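Local coordinates for protein SusD homolog (Bacteroides thetaiotaomicron VPI-5482, PDB 3IV0) that belongs to the SusD family of outer-membrane proteins and probably binds glycans at the cell surface, its own ligand being unknown, at residues Ile206-Leu214 against Phe365-Glu376. Numbering follows the deposited sequence. Where two conformers were deposited one is given.
Sequences IALMMHINL and FRYAGALLLYAE
Met210 and Leu373 face each other where helix 206-214 packs against the helix starting at Tyr367, their CA atoms 7.2 Å apart; one turn earlier the CA atoms of Ala207 and Ala370 come to 6.1 Å. The two axes run in broadly the same direction, crossing at 40° with a closest approach of 10.4 Å. Just before the second helix, Phe365, whose backbone bonds with Leu265 and Phe266 of strand 264-268, packs its ring against the first helix. One face of that ring is covered by the backbone of Ala207, whose CB also sits 3.7 Å from Phe365 CG, while Leu208 adds contacts at CE2. His211 slides past from the other direction: Phe365 CE1 lies over one face of the imidazole, 3.4 Å from His211 ND1, the ring planes inclined at 35°. A weak bond from His211 ND1 to Ala207 O, 3.3 Å long and at the imidazole edge, may help to orient the imidazole.

Farther along, Leu373 reaches between His211 and Leu214. With CG set anti to its carbonyl carbon (chi1 -64°), it directs CD1 to within 3.5 Å of His211 CE1, and CD2 to 3.6 Å from Leu214 CD1. Met210, a selenomethionine, has two conformers; in one of them the chain bends at chi3 and CE lies against Leu373 CB and Tyr374 CB, a placement that remains tentative. Near Leu214 CD2 the carboxylate of Glu376 is engaged elsewhere, in a salt bridge with Arg435.

Losing the ring of Phe365 to an alanine is likely to open a gap against Ala207 and Leu208 and to remove the CE1 contact with the His211 imidazole. Between the segments the cohesion is thus apolar and aromatic, joining two buried helices far apart in sequence within the largely helical SusD fold.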
loop_
_atom_site.group_PDB
_atom_site.type_symbol
_atom_site.label_atom_id
_atom_site.label_comp_id
_atom_site.label_asym_id
_atom_site.label_seq_id
_atom_site.Cartn_x
_atom_site.Cartn_y
_atom_site.Cartn_z
ATOM N N ILE A 206 2.631 13.490 2.118
ATOM C CA ILE A 206 1.758 13.551 3.279
ATOM C C ILE A 206 1.200 12.169 3.617
ATOM O O ILE A 206 1.211 11.770 4.793
ATOM C CB ILE A 206 0.621 14.566 3.038
ATOM C CG1 ILE A 206 1.179 15.999 2.989
ATOM C CG2 ILE A 206 -0.439 14.447 4.148
ATOM C CD1 ILE A 206 0.209 17.001 2.380
ATOM N N ALA A 207 0.703 11.432 2.642
ATOM C CA ALA A 207 0.116 10.125 2.909
ATOM C C ALA A 207 1.132 9.185 3.523
ATOM O O ALA A 207 0.859 8.471 4.498
ATOM C CB ALA A 207 -0.471 9.525 1.657
ATOM N N LEU A 208 2.343 9.149 2.978
ATOM C CA LEU A 208 3.386 8.293 3.505
ATOM C C LEU A 208 3.718 8.656 4.957
ATOM O O LEU A 208 3.849 7.805 5.821
ATOM C CB LEU A 208 4.637 8.360 2.630
ATOM C CG LEU A 208 5.837 7.566 3.145
ATOM C CD1 LEU A 208 5.501 6.099 3.452
ATOM C CD2 LEU A 208 7.034 7.682 2.206
HETATM N N MSE A 209 3.809 9.941 5.242
HETATM C CA MSE A 209 4.101 10.369 6.601
HETATM C C MSE A 209 3.017 9.991 7.570
HETATM O O MSE A 209 3.301 9.624 8.712
HETATM C CB MSE A 209 4.360 11.864 6.635
HETATM C CG MSE A 209 5.681 12.326 5.952
HETATM SE SE MSE A 209 5.986 14.214 6.044
HETATM C CE MSE A 209 6.472 14.405 7.969
HETATM N N MSE A 210 1.760 10.031 7.116
HETATM C CA MSE A 210 0.674 9.604 7.979
HETATM C C MSE A 210 0.772 8.130 8.305
HETATM O O MSE A 210 0.628 7.732 9.456
HETATM C CB MSE A 210 -0.691 9.920 7.379
HETATM C CG MSE A 210 -0.894 11.375 7.122
HETATM SE SE MSE A 210 -2.495 11.854 6.093
HETATM C CE MSE A 210 -3.705 11.594 7.371
ATOM N N HIS A 211 1.100 7.316 7.299
ATOM C CA HIS A 211 1.275 5.892 7.517
ATOM C C HIS A 211 2.437 5.603 8.455
ATOM O O HIS A 211 2.325 4.774 9.355
ATOM C CB HIS A 211 1.517 5.209 6.182
ATOM C CG HIS A 211 0.284 4.718 5.554
ATOM N ND1 HIS A 211 -0.560 5.495 4.778
ATOM C CD2 HIS A 211 -0.257 3.488 5.609
ATOM C CE1 HIS A 211 -1.582 4.740 4.389
ATOM N NE2 HIS A 211 -1.412 3.526 4.878
ATOM N N ILE A 212 3.548 6.301 8.293
ATOM C CA ILE A 212 4.719 6.046 9.132
ATOM C C ILE A 212 4.394 6.393 10.583
ATOM O O ILE A 212 4.677 5.598 11.501
ATOM C CB ILE A 212 5.949 6.813 8.624
ATOM C CG1 ILE A 212 6.452 6.265 7.302
ATOM C CG2 ILE A 212 7.085 6.760 9.671
ATOM C CD1 ILE A 212 7.480 7.169 6.629
ATOM N N ASN A 213 3.771 7.540 10.818
ATOM C CA ASN A 213 3.345 7.899 12.176
ATOM C C ASN A 213 2.442 6.830 12.780
ATOM O O ASN A 213 2.564 6.496 13.953
ATOM C CB ASN A 213 2.625 9.227 12.158
ATOM C CG ASN A 213 3.576 10.402 12.281
ATOM O OD1 ASN A 213 4.175 10.626 13.344
ATOM N ND2 ASN A 213 3.738 11.153 11.196
ATOM N N LEU A 214 1.504 6.294 12.010
ATOM C CA LEU A 214 0.556 5.320 12.548
ATOM C C LEU A 214 1.208 3.971 12.838
ATOM O O LEU A 214 0.794 3.257 13.765
ATOM C CB LEU A 214 -0.664 5.204 11.640
ATOM C CG LEU A 214 -1.517 6.493 11.644
ATOM C CD1 LEU A 214 -2.511 6.455 10.501
ATOM C CD2 LEU A 214 -2.262 6.636 12.982
ATOM N N PHE A 365 -1.713 4.951 -2.307
ATOM C CA PHE A 365 -2.361 5.860 -1.379
ATOM C C PHE A 365 -3.369 6.645 -2.172
ATOM O O PHE A 365 -3.062 7.167 -3.256
ATOM C CB PHE A 365 -1.366 6.837 -0.760
ATOM C CG PHE A 365 -0.236 6.192 0.015
ATOM C CD1 PHE A 365 -0.463 5.208 0.983
ATOM C CD2 PHE A 365 1.083 6.643 -0.185
ATOM C CE1 PHE A 365 0.571 4.663 1.686
ATOM C CE2 PHE A 365 2.130 6.077 0.552
ATOM C CZ PHE A 365 1.860 5.074 1.459
ATOM N N ARG A 366 -4.578 6.797 -1.649
ATOM C CA ARG A 366 -5.520 7.710 -2.288
ATOM C C ARG A 366 -6.293 8.539 -1.272
ATOM O O ARG A 366 -6.216 8.307 -0.049
ATOM C CB ARG A 366 -6.453 7.020 -3.255
ATOM C CG ARG A 366 -7.372 6.038 -2.631
ATOM C CD ARG A 366 -8.324 5.464 -3.703
ATOM N NE ARG A 366 -9.035 4.291 -3.201
ATOM C CZ ARG A 366 -10.308 4.288 -2.801
ATOM N NH1 ARG A 366 -11.046 5.371 -2.790
ATOM N NH2 ARG A 366 -10.843 3.155 -2.402
ATOM N N TYR A 367 -6.996 9.551 -1.753
ATOM C CA TYR A 367 -7.527 10.594 -0.889
ATOM C C TYR A 367 -8.543 10.058 0.111
ATOM O O TYR A 367 -8.531 10.481 1.259
ATOM C CB TYR A 367 -8.065 11.709 -1.763
ATOM C CG TYR A 367 -8.488 12.977 -1.068
ATOM C CD1 TYR A 367 -7.677 13.642 -0.152
ATOM C CD2 TYR A 367 -9.687 13.574 -1.410
ATOM C CE1 TYR A 367 -8.107 14.830 0.446
ATOM C CE2 TYR A 367 -10.089 14.784 -0.863
ATOM C CZ TYR A 367 -9.319 15.368 0.080
ATOM O OH TYR A 367 -9.728 16.563 0.631
ATOM N N ALA A 368 -9.389 9.097 -0.254
ATOM C CA ALA A 368 -10.342 8.564 0.716
ATOM C C ALA A 368 -9.605 7.911 1.864
ATOM O O ALA A 368 -10.016 8.025 3.026
ATOM C CB ALA A 368 -11.305 7.526 0.071
ATOM N N GLY A 369 -8.548 7.163 1.547
ATOM C CA GLY A 369 -7.723 6.543 2.590
ATOM C C GLY A 369 -7.140 7.557 3.543
ATOM O O GLY A 369 -7.189 7.367 4.768
ATOM N N ALA A 370 -6.554 8.617 3.008
ATOM C CA ALA A 370 -5.922 9.638 3.814
ATOM C C ALA A 370 -6.918 10.371 4.699
ATOM O O ALA A 370 -6.626 10.610 5.858
ATOM C CB ALA A 370 -5.168 10.609 2.927
ATOM N N LEU A 371 -8.118 10.602 4.190
ATOM C CA LEU A 371 -9.147 11.224 5.020
ATOM C C LEU A 371 -9.485 10.322 6.189
ATOM O O LEU A 371 -9.765 10.795 7.278
ATOM C CB LEU A 371 -10.411 11.521 4.179
ATOM C CG LEU A 371 -10.251 12.571 3.114
ATOM C CD1 LEU A 371 -11.552 12.669 2.301
ATOM C CD2 LEU A 371 -9.861 13.938 3.727
ATOM N N LEU A 372 -9.527 9.012 5.954
ATOM C CA LEU A 372 -9.828 8.064 7.034
ATOM C C LEU A 372 -8.708 7.964 8.023
ATOM O O LEU A 372 -8.958 7.814 9.209
ATOM C CB LEU A 372 -10.224 6.700 6.480
ATOM C CG LEU A 372 -11.550 6.670 5.693
ATOM C CD1 LEU A 372 -11.706 5.361 4.922
ATOM C CD2 LEU A 372 -12.771 6.956 6.591
ATOM N N LEU A 373 -7.455 8.087 7.596
ATOM C CA LEU A 373 -6.336 8.141 8.543
ATOM C C LEU A 373 -6.406 9.364 9.446
ATOM O O LEU A 373 -6.123 9.300 10.637
ATOM C CB LEU A 373 -5.000 8.129 7.809
ATOM C CG LEU A 373 -4.635 6.883 6.985
ATOM C CD1 LEU A 373 -3.215 7.064 6.430
ATOM C CD2 LEU A 373 -4.784 5.597 7.807
ATOM N N TYR A 374 -6.748 10.503 8.858
ATOM C CA TYR A 374 -6.949 11.756 9.581
ATOM C C TYR A 374 -8.069 11.567 10.614
ATOM O O TYR A 374 -7.896 11.834 11.794
ATOM C CB TYR A 374 -7.253 12.839 8.548
ATOM C CG TYR A 374 -7.423 14.242 9.008
ATOM C CD1 TYR A 374 -7.168 14.645 10.297
ATOM C CD2 TYR A 374 -7.786 15.205 8.090
ATOM C CE1 TYR A 374 -7.317 15.985 10.664
ATOM C CE2 TYR A 374 -7.924 16.523 8.453
ATOM C CZ TYR A 374 -7.716 16.901 9.738
ATOM O OH TYR A 374 -7.899 18.214 10.124
ATOM N N ALA A 375 -9.191 11.006 10.176
ATOM C CA ALA A 375 -10.271 10.717 11.110
ATOM C C ALA A 375 -9.811 9.777 12.218
ATOM O O ALA A 375 -10.164 9.970 13.391
ATOM C CB ALA A 375 -11.451 10.113 10.382
ATOM N N GLU A 376 -9.089 8.711 11.880
ATOM C CA GLU A 376 -8.634 7.757 12.857
ATOM C C GLU A 376 -7.808 8.430 13.936
ATOM O O GLU A 376 -7.978 8.151 15.129
ATOM C CB GLU A 376 -7.787 6.700 12.142
ATOM C CG GLU A 376 -7.127 5.711 13.055
ATOM C CD GLU A 376 -6.299 4.684 12.327
ATOM O OE1 GLU A 376 -6.542 4.467 11.139
ATOM O OE2 GLU A 376 -5.412 4.085 12.987
#